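Local coordinates for protein cellobiose 2-epimerase (Ruminococcus albus, PDB 3VW5) that probably catalyses the reversible epimerization of cellobiose at C2 of its reducing-end glucose, giving 4-O-beta-D-glucopyranosyl-D-mannose, at residues A[8-13]-A[377-382]; A[27-32]-A[55-60]; A[350-353]-A[359-362]. The protein carries 2 engineered substitutions. One frame throughout, in Å; residues are numbered along the deposited sequence.

In the fold
The chain folds as an (alpha/alpha)6 barrel, and the three contacts sample its helical wall and the loops that join its helices. Contact 1 closes the ring by laying the first helix, 2-19, against the last, 373-385, so contacts 2 and 3 both fall within the chain it encloses. Contacts 1 and 2 have centres about 15 Å apart and touch directly: Met380 packs on Phe56 and Arg377 on Trp55, joining helices 373-385 and 47-64. Contact 3 is a hairpin-like turn nearer the surface, its centre about 21 Å from that of contact 1 and about 22 Å from that of contact 2, with no direct touch to either.

Contact 1. Residues A[8-13]-A[377-382]; sequences QELTDH and RMCMEV
Leu10 meets Cys379 where the first and last helices of the (alpha/alpha)6 barrel, 2-19 and 373-385, lie side by side and close the ring. The link across them is apolar. Leu10 CB sits 3.6 Å from Cys379 CB, and Leu10 CG is equally near that carbon. With the CA atoms of Leu10 and Cys379 only 6.0 Å apart, a small residue suits the site: cysteine fills it with one sulfur, whose SG stands beside its own backbone N (chi1 -61°) and reaches Leu10 CB at 3.9 Å. Met380 joins more loosely, its CG 4.3 Å from Leu10 CD1, while its flexible thioether end turns to helix 47-64.

The polar interactions lie within or beyond each helix. Arg377 takes no part in the contact with 8-13 and forms salt bridges with Glu187, Glu246 and Glu308, which a guanidinium, with its several N-H groups, is well suited to do. On the other helix, Trp349 donates to Glu9 OE1, a shared acceptor, which would help fix the carboxylate. His13 ND1 also donates a hydrogen bond to Glu9 OE1 (2.6 Å), reaching the syn side of the carboxylate, with the oxygen lying in the plane of the imidazole ring.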
loop_
_atom_site.group_PDB
_atom_site.type_symbol
_atom_site.label_atom_id
_atom_site.label_comp_id
_atom_site.label_asym_id
_atom_site.label_seq_id
_atom_site.Cartn_x
_atom_site.Cartn_y
_atom_site.Cartn_z
ATOM N N GLN A 8 6.340 -16.229 11.922
ATOM C CA GLN A 8 6.403 -15.976 13.361
ATOM C C GLN A 8 6.254 -14.494 13.688
ATOM O O GLN A 8 5.555 -14.108 14.647
ATOM C CB GLN A 8 7.732 -16.465 13.909
ATOM C CG GLN A 8 7.624 -17.720 14.727
ATOM C CD GLN A 8 8.445 -17.632 15.995
ATOM O OE1 GLN A 8 8.399 -16.622 16.701
ATOM N NE2 GLN A 8 9.214 -18.680 16.284
ATOM N N GLU A 9 6.930 -13.671 12.887
ATOM C CA GLU A 9 6.854 -12.224 13.041
ATOM C C GLU A 9 5.412 -11.745 12.844
ATOM O O GLU A 9 4.915 -10.895 13.583
ATOM C CB GLU A 9 7.815 -11.528 12.070
ATOM C CG GLU A 9 7.763 -10.009 12.137
ATOM C CD GLU A 9 8.083 -9.476 13.518
ATOM O OE1 GLU A 9 7.627 -8.360 13.851
ATOM O OE2 GLU A 9 8.790 -10.180 14.270
ATOM N N LEU A 10 4.735 -12.319 11.859
ATOM C CA LEU A 10 3.329 -12.013 11.644
ATOM C C LEU A 10 2.461 -12.467 12.819
ATOM O O LEU A 10 1.721 -11.653 13.389
ATOM C CB LEU A 10 2.842 -12.631 10.331
ATOM C CG LEU A 10 1.532 -12.166 9.681
ATOM C CD1 LEU A 10 0.670 -13.369 9.364
ATOM C CD2 LEU A 10 0.749 -11.134 10.481
ATOM N N THR A 11 2.555 -13.749 13.187
ATOM C CA THR A 11 1.646 -14.313 14.194
ATOM C C THR A 11 1.958 -13.975 15.655
ATOM O O THR A 11 1.040 -13.902 16.477
ATOM C CB THR A 11 1.505 -15.837 14.077
ATOM O OG1 THR A 11 2.736 -16.469 14.462
ATOM C CG2 THR A 11 1.110 -16.237 12.651
ATOM N N ASP A 12 3.235 -13.787 15.995
ATOM C CA ASP A 12 3.585 -13.578 17.406
ATOM C C ASP A 12 3.906 -12.135 17.741
ATOM O O ASP A 12 3.881 -11.753 18.915
ATOM C CB ASP A 12 4.738 -14.480 17.854
ATOM C CG ASP A 12 4.429 -15.956 17.664
ATOM O OD1 ASP A 12 3.246 -16.345 17.826
ATOM O OD2 ASP A 12 5.364 -16.728 17.341
ATOM N N HIS A 13 4.207 -11.334 16.721
ATOM C CA HIS A 13 4.573 -9.940 16.959
ATOM C C HIS A 13 3.563 -8.934 16.400
ATOM O O HIS A 13 2.990 -8.138 17.143
ATOM C CB HIS A 13 5.998 -9.643 16.450
ATOM C CG HIS A 13 6.572 -8.372 16.996
ATOM N ND1 HIS A 13 7.336 -7.505 16.239
ATOM C CD2 HIS A 13 6.485 -7.811 18.230
ATOM C CE1 HIS A 13 7.687 -6.470 16.979
ATOM N NE2 HIS A 13 7.182 -6.633 18.193
ATOM N N ARG A 377 1.356 -7.361 4.672
ATOM C CA ARG A 377 1.293 -7.958 3.342
ATOM C C ARG A 377 2.538 -8.779 3.010
ATOM O O ARG A 377 2.429 -9.861 2.443
ATOM C CB ARG A 377 1.017 -6.921 2.258
ATOM C CG ARG A 377 0.559 -7.559 0.954
ATOM C CD ARG A 377 -0.002 -6.530 -0.013
ATOM N NE ARG A 377 0.982 -5.500 -0.332
ATOM C CZ ARG A 377 0.749 -4.451 -1.111
ATOM N NH1 ARG A 377 -0.439 -4.291 -1.679
ATOM N NH2 ARG A 377 1.710 -3.566 -1.327
ATOM N N MET A 378 3.716 -8.278 3.383
ATOM C CA MET A 378 4.964 -9.008 3.118
ATOM C C MET A 378 4.974 -10.389 3.778
ATOM O O MET A 378 5.367 -11.387 3.169
ATOM C CB MET A 378 6.178 -8.205 3.586
ATOM C CG MET A 378 7.507 -8.900 3.366
ATOM S SD MET A 378 8.660 -8.480 4.684
ATOM C CE MET A 378 7.838 -9.194 6.112
ATOM N N CYS A 379 4.545 -10.440 5.030
ATOM C CA CYS A 379 4.521 -11.706 5.735
ATOM C C CYS A 379 3.624 -12.685 4.983
ATOM O O CYS A 379 4.058 -13.799 4.632
ATOM C CB CYS A 379 4.090 -11.513 7.185
ATOM S SG CYS A 379 5.222 -10.432 8.117
ATOM N N MET A 380 2.400 -12.247 4.688
ATOM C CA MET A 380 1.438 -13.091 3.991
ATOM C C MET A 380 1.874 -13.481 2.594
ATOM O O MET A 380 1.659 -14.622 2.176
ATOM C CB MET A 380 0.067 -12.432 3.969
ATOM C CG MET A 380 -0.402 -12.136 5.366
ATOM S SD MET A 380 -2.032 -11.416 5.488
ATOM C CE MET A 380 -1.679 -9.867 6.335
ATOM N N GLU A 381 2.500 -12.562 1.872
ATOM C CA GLU A 381 2.908 -12.859 0.506
ATOM C C GLU A 381 4.014 -13.898 0.491
ATOM O O GLU A 381 4.097 -14.718 -0.427
ATOM C CB GLU A 381 3.353 -11.588 -0.221
ATOM C CG GLU A 381 2.219 -10.758 -0.820
ATOM C CD GLU A 381 1.598 -11.375 -2.085
ATOM O OE1 GLU A 381 2.310 -12.101 -2.835
ATOM O OE2 GLU A 381 0.390 -11.116 -2.332
ATOM N N VAL A 382 4.863 -13.853 1.515
ATOM C CA VAL A 382 6.026 -14.731 1.614
ATOM C C VAL A 382 5.532 -16.123 1.925
ATOM O O VAL A 382 5.923 -17.107 1.281
ATOM C CB VAL A 382 6.987 -14.281 2.733
ATOM C CG1 VAL A 382 7.942 -15.415 3.104
ATOM C CG2 VAL A 382 7.762 -13.029 2.318
#

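Contact 2. Residues A[27-32]-A[55-60]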
loop_
_atom_site.group_PDB
_atom_site.type_symbol
_atom_site.label_atom_id
_atom_site.label_comp_id
_atom_site.label_asym_id
_atom_site.label_seq_id
_atom_site.Cartn_x
_atom_site.Cartn_y
_atom_site.Cartn_z
ATOM N N GLY A 27 -15.161 2.873 18.622
ATOM C CA GLY A 27 -15.222 2.225 17.322
ATOM C C GLY A 27 -13.920 2.307 16.550
ATOM O O GLY A 27 -13.119 3.212 16.750
ATOM N N GLY A 28 -13.692 1.354 15.665
ATOM C CA GLY A 28 -12.468 1.347 14.890
ATOM C C GLY A 28 -11.232 1.101 15.737
ATOM O O GLY A 28 -11.298 0.425 16.757
ATOM N N PHE A 29 -10.098 1.644 15.306
ATOM C CA PHE A 29 -8.834 1.511 16.033
ATOM C C PHE A 29 -8.237 2.870 16.419
ATOM O O PHE A 29 -8.494 3.868 15.750
ATOM C CB PHE A 29 -7.833 0.741 15.183
ATOM C CG PHE A 29 -8.198 -0.684 14.982
ATOM C CD1 PHE A 29 -7.425 -1.693 15.531
ATOM C CD2 PHE A 29 -9.332 -1.019 14.261
ATOM C CE1 PHE A 29 -7.759 -3.013 15.358
ATOM C CE2 PHE A 29 -9.689 -2.340 14.081
ATOM C CZ PHE A 29 -8.902 -3.349 14.632
ATOM N N TYR A 30 -7.438 2.906 17.485
ATOM C CA TYR A 30 -6.789 4.146 17.908
ATOM C C TYR A 30 -5.896 4.720 16.785
ATOM O O TYR A 30 -5.283 3.973 16.005
ATOM C CB TYR A 30 -5.992 3.947 19.209
ATOM C CG TYR A 30 -6.766 3.287 20.344
ATOM C CD1 TYR A 30 -7.929 3.861 20.848
ATOM C CD2 TYR A 30 -6.318 2.096 20.921
ATOM C CE1 TYR A 30 -8.627 3.268 21.886
ATOM C CE2 TYR A 30 -7.015 1.494 21.955
ATOM C CZ TYR A 30 -8.166 2.087 22.435
ATOM O OH TYR A 30 -8.859 1.490 23.462
ATOM N N GLY A 31 -5.845 6.044 16.701
ATOM C CA GLY A 31 -5.237 6.705 15.568
ATOM C C GLY A 31 -3.758 7.033 15.698
ATOM O O GLY A 31 -3.110 7.339 14.692
ATOM N N TYR A 32 -3.206 6.976 16.908
ATOM C CA TYR A 32 -1.831 7.427 17.095
ATOM C C TYR A 32 -1.078 6.712 18.215
ATOM O O TYR A 32 -1.508 6.699 19.379
ATOM C CB TYR A 32 -1.791 8.951 17.283
ATOM C CG TYR A 32 -0.398 9.534 17.381
ATOM C CD1 TYR A 32 0.280 9.978 16.246
ATOM C CD2 TYR A 32 0.241 9.653 18.613
ATOM C CE1 TYR A 32 1.567 10.518 16.338
ATOM C CE2 TYR A 32 1.519 10.178 18.714
ATOM C CZ TYR A 32 2.182 10.608 17.575
ATOM O OH TYR A 32 3.454 11.137 17.690
ATOM N N TRP A 55 -8.049 -4.187 5.329
ATOM C CA TRP A 55 -7.388 -5.069 4.386
ATOM C C TRP A 55 -6.556 -6.125 5.111
ATOM O O TRP A 55 -6.538 -7.295 4.734
ATOM C CB TRP A 55 -6.507 -4.305 3.379
ATOM C CG TRP A 55 -5.835 -5.287 2.449
ATOM C CD1 TRP A 55 -6.318 -5.751 1.262
ATOM C CD2 TRP A 55 -4.596 -5.984 2.675
ATOM N NE1 TRP A 55 -5.448 -6.664 0.720
ATOM C CE2 TRP A 55 -4.386 -6.831 1.569
ATOM C CE3 TRP A 55 -3.638 -5.961 3.699
ATOM C CZ2 TRP A 55 -3.268 -7.658 1.464
ATOM C CZ3 TRP A 55 -2.527 -6.786 3.589
ATOM C CH2 TRP A 55 -2.352 -7.616 2.487
ATOM N N PHE A 56 -5.856 -5.690 6.150
ATOM C CA PHE A 56 -4.909 -6.539 6.842
ATOM C C PHE A 56 -5.576 -7.686 7.578
ATOM O O PHE A 56 -5.150 -8.841 7.462
ATOM C CB PHE A 56 -4.115 -5.723 7.848
ATOM C CG PHE A 56 -3.364 -6.559 8.831
ATOM C CD1 PHE A 56 -2.218 -7.217 8.448
ATOM C CD2 PHE A 56 -3.811 -6.688 10.130
ATOM C CE1 PHE A 56 -1.524 -7.981 9.340
ATOM C CE2 PHE A 56 -3.107 -7.443 11.039
ATOM C CZ PHE A 56 -1.962 -8.096 10.647
ATOM N N TYR A 57 -6.612 -7.375 8.348
ATOM C CA TYR A 57 -7.290 -8.435 9.073
ATOM C C TYR A 57 -7.994 -9.367 8.119
ATOM O O TYR A 57 -7.888 -10.598 8.253
ATOM C CB TYR A 57 -8.236 -7.878 10.129
ATOM C CG TYR A 57 -7.514 -7.527 11.407
ATOM C CD1 TYR A 57 -6.798 -8.501 12.112
ATOM C CD2 TYR A 57 -7.535 -6.233 11.906
ATOM C CE1 TYR A 57 -6.140 -8.195 13.282
ATOM C CE2 TYR A 57 -6.875 -5.915 13.072
ATOM C CZ TYR A 57 -6.177 -6.896 13.758
ATOM O OH TYR A 57 -5.517 -6.578 14.922
ATOM N N SER A 58 -8.692 -8.796 7.142
ATOM C CA SER A 58 -9.360 -9.633 6.154
ATOM C C SER A 58 -8.366 -10.642 5.552
ATOM O O SER A 58 -8.671 -11.824 5.431
ATOM C CB SER A 58 -10.074 -8.794 5.074
ATOM O OG SER A 58 -10.944 -7.819 5.646
ATOM N N ASN A 59 -7.163 -10.195 5.218
ATOM C CA ASN A 59 -6.185 -11.085 4.590
ATOM C C ASN A 59 -5.458 -12.022 5.542
ATOM O O ASN A 59 -5.035 -13.121 5.151
ATOM C CB ASN A 59 -5.179 -10.290 3.758
ATOM C CG ASN A 59 -5.718 -9.952 2.395
ATOM O OD1 ASN A 59 -5.436 -10.649 1.414
ATOM N ND2 ASN A 59 -6.535 -8.898 2.327
ATOM N N ALA A 60 -5.293 -11.575 6.782
ATOM C CA ALA A 60 -4.669 -12.400 7.806
ATOM C C ALA A 60 -5.611 -13.562 8.108
ATOM O O ALA A 60 -5.187 -14.707 8.321
ATOM C CB ALA A 60 -4.410 -11.588 9.065
#
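Phe29 and Tyr57 meet obliquely at Phe29 CZ and Tyr57 CE2, their ring planes inclined by just 28° but slid so far apart that they barely overlap. The centroids stand 5.9 Å from each other, too far for a full offset stack, and the touch is narrow: Phe29 CZ and Phe29 CE1 lie 3.6 and 3.8 Å from the single atom Tyr57 CE2. Large aromatic side chains suit the place, since the nearest CA atoms, of Phe29 and Tyr57, are 12.2 Å apart. Each ring bridges part of that gap, Tyr57 leaning out from its helix with CG beside the backbone N (chi1 -83°).

Tyrosine suits its place because the ring is buried among carbon while its hydroxyl has a polar partner, Asn19 OD1. Phe56 CD2 sits 3.9 Å above the plane of the Tyr57 ring, over its centre. Phenylalanine, with no polar tip, is equally at home in this buried position, while the backbone N of Phe29 is hydrogen-bonded to His50 NE2.

Helix 67-84 touches both rings, through Ala76 on Phe29 and Ala73 on Tyr57, while helix 2-19 reaches Tyr57 through Trp18 and Asn19. This is core packing of the (alpha/alpha)6 barrel, in which the loop after helix 2-19 is held onto helix 47-64 by aromatic side chains.

Contact 3. Residues A[350-353]-A[359-362]; sequences YSEV and PHDY
Glu352 and His360 are joined twice, once through backbone atoms and once through side chains, in a turn with just a single beta bridge, Val353 to Pro359. The backbone bond, His360 N to Glu352 O, is 2.8 Å long and almost straight at 170°. The second is more bent: His360 ND1 donates to Glu352 OE1, also 2.8 Å away, using the anti lone pair of the carboxylate, whose plane stands 76° from the imidazole. Glutamate suits this place because its chain, extended beyond CG (chi2 175°), carries the carboxylate out to the ring. The negative charge would probably favour a protonated imidazole. Water 1 adds a further link, accepting from Glu352 N and donating to His360 O.

Pro359, which has no N-H to give, contributes carbon instead. Pro359 CG lies over the face of the Tyr350 ring in a CH-pi contact, 4.0 Å from the centroid. Pro359 CB comes within 3.7 Å of Tyr350 CD1. A flat aromatic face suits the CH groups of the pyrrolidine ring.

Strand 352-353 pairs antiparallel with strand 296-302, whose Thr300 touches both Glu352 and His360, and segment 359-362 lies in the loop that leads on to helix 373-385.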
loop_
_atom_site.group_PDB
_atom_site.type_symbol
_atom_site.label_atom_id
_atom_site.label_comp_id
_atom_site.label_asym_id
_atom_site.label_seq_id
_atom_site.Cartn_x
_atom_site.Cartn_y
_atom_site.Cartn_z
ATOM N N TYR A 350 9.955 -0.073 13.675
ATOM C CA TYR A 350 10.298 1.331 13.551
ATOM C C TYR A 350 9.929 1.844 12.164
ATOM O O TYR A 350 10.119 1.150 11.160
ATOM C CB TYR A 350 11.791 1.543 13.767
ATOM C CG TYR A 350 12.258 1.335 15.174
ATOM C CD1 TYR A 350 12.081 2.325 16.140
ATOM C CD2 TYR A 350 12.907 0.166 15.538
ATOM C CE1 TYR A 350 12.536 2.145 17.434
ATOM C CE2 TYR A 350 13.357 -0.030 16.825
ATOM C CZ TYR A 350 13.177 0.964 17.766
ATOM O OH TYR A 350 13.637 0.780 19.039
ATOM N N SER A 351 9.415 3.066 12.123
ATOM C CA SER A 351 9.112 3.764 10.875
ATOM C C SER A 351 10.339 3.975 9.961
ATOM O O SER A 351 10.329 3.580 8.788
ATOM C CB SER A 351 8.480 5.114 11.204
ATOM O OG SER A 351 7.906 5.701 10.061
ATOM N N GLU A 352 11.389 4.598 10.506
ATOM C CA GLU A 352 12.566 4.985 9.723
ATOM C C GLU A 352 13.891 4.769 10.471
ATOM O O GLU A 352 14.084 5.247 11.593
ATOM C CB GLU A 352 12.454 6.450 9.260
ATOM C CG GLU A 352 11.420 6.678 8.154
ATOM C CD GLU A 352 11.229 8.147 7.769
ATOM O OE1 GLU A 352 11.905 9.032 8.340
ATOM O OE2 GLU A 352 10.390 8.433 6.881
ATOM N N VAL A 353 14.813 4.054 9.840
ATOM C CA VAL A 353 16.134 3.882 10.424
ATOM C C VAL A 353 17.219 4.319 9.449
ATOM O O VAL A 353 17.195 3.912 8.286
ATOM C CB VAL A 353 16.401 2.430 10.841
ATOM C CG1 VAL A 353 17.771 2.333 11.494
ATOM C CG2 VAL A 353 15.333 1.953 11.792
ATOM N N PRO A 359 17.275 4.779 14.762
ATOM C CA PRO A 359 15.882 5.087 14.425
ATOM C C PRO A 359 15.647 6.581 14.493
ATOM O O PRO A 359 16.254 7.229 15.335
ATOM C CB PRO A 359 15.077 4.365 15.530
ATOM C CG PRO A 359 15.999 3.302 16.051
ATOM C CD PRO A 359 17.381 3.922 15.955
ATOM N N HIS A 360 14.800 7.103 13.607
ATOM C CA HIS A 360 14.351 8.486 13.663
ATOM C C HIS A 360 13.334 8.571 14.772
ATOM O O HIS A 360 12.212 8.098 14.631
ATOM C CB HIS A 360 13.669 8.897 12.359
ATOM C CG HIS A 360 14.608 9.151 11.224
ATOM N ND1 HIS A 360 14.165 9.447 9.952
ATOM C CD2 HIS A 360 15.961 9.166 11.162
ATOM C CE1 HIS A 360 15.203 9.631 9.157
ATOM N NE2 HIS A 360 16.307 9.466 9.866
ATOM N N ASP A 361 13.716 9.191 15.875
ATOM C CA ASP A 361 12.862 9.233 17.052
ATOM C C ASP A 361 11.698 10.208 16.900
ATOM O O ASP A 361 10.976 10.470 17.862
ATOM C CB ASP A 361 13.698 9.557 18.307
ATOM C CG ASP A 361 14.190 11.025 18.353
ATOM O OD1 ASP A 361 14.594 11.465 19.454
ATOM O OD2 ASP A 361 14.167 11.734 17.318
ATOM N N TYR A 362 11.519 10.751 15.703
ATOM C CA TYR A 362 10.412 11.675 15.465
ATOM C C TYR A 362 9.316 11.105 14.556
ATOM O O TYR A 362 8.395 11.820 14.165
ATOM C CB TYR A 362 10.925 12.999 14.896
ATOM C CG TYR A 362 11.765 12.848 13.648
ATOM C CD1 TYR A 362 13.145 12.673 13.727
ATOM C CD2 TYR A 362 11.184 12.883 12.392
ATOM C CE1 TYR A 362 13.919 12.540 12.577
ATOM C CE2 TYR A 362 11.939 12.749 11.243
ATOM C CZ TYR A 362 13.302 12.579 11.332
ATOM O OH TYR A 362 14.051 12.456 10.173
HETATM O O HOH W 1 11.632 5.430 13.265
#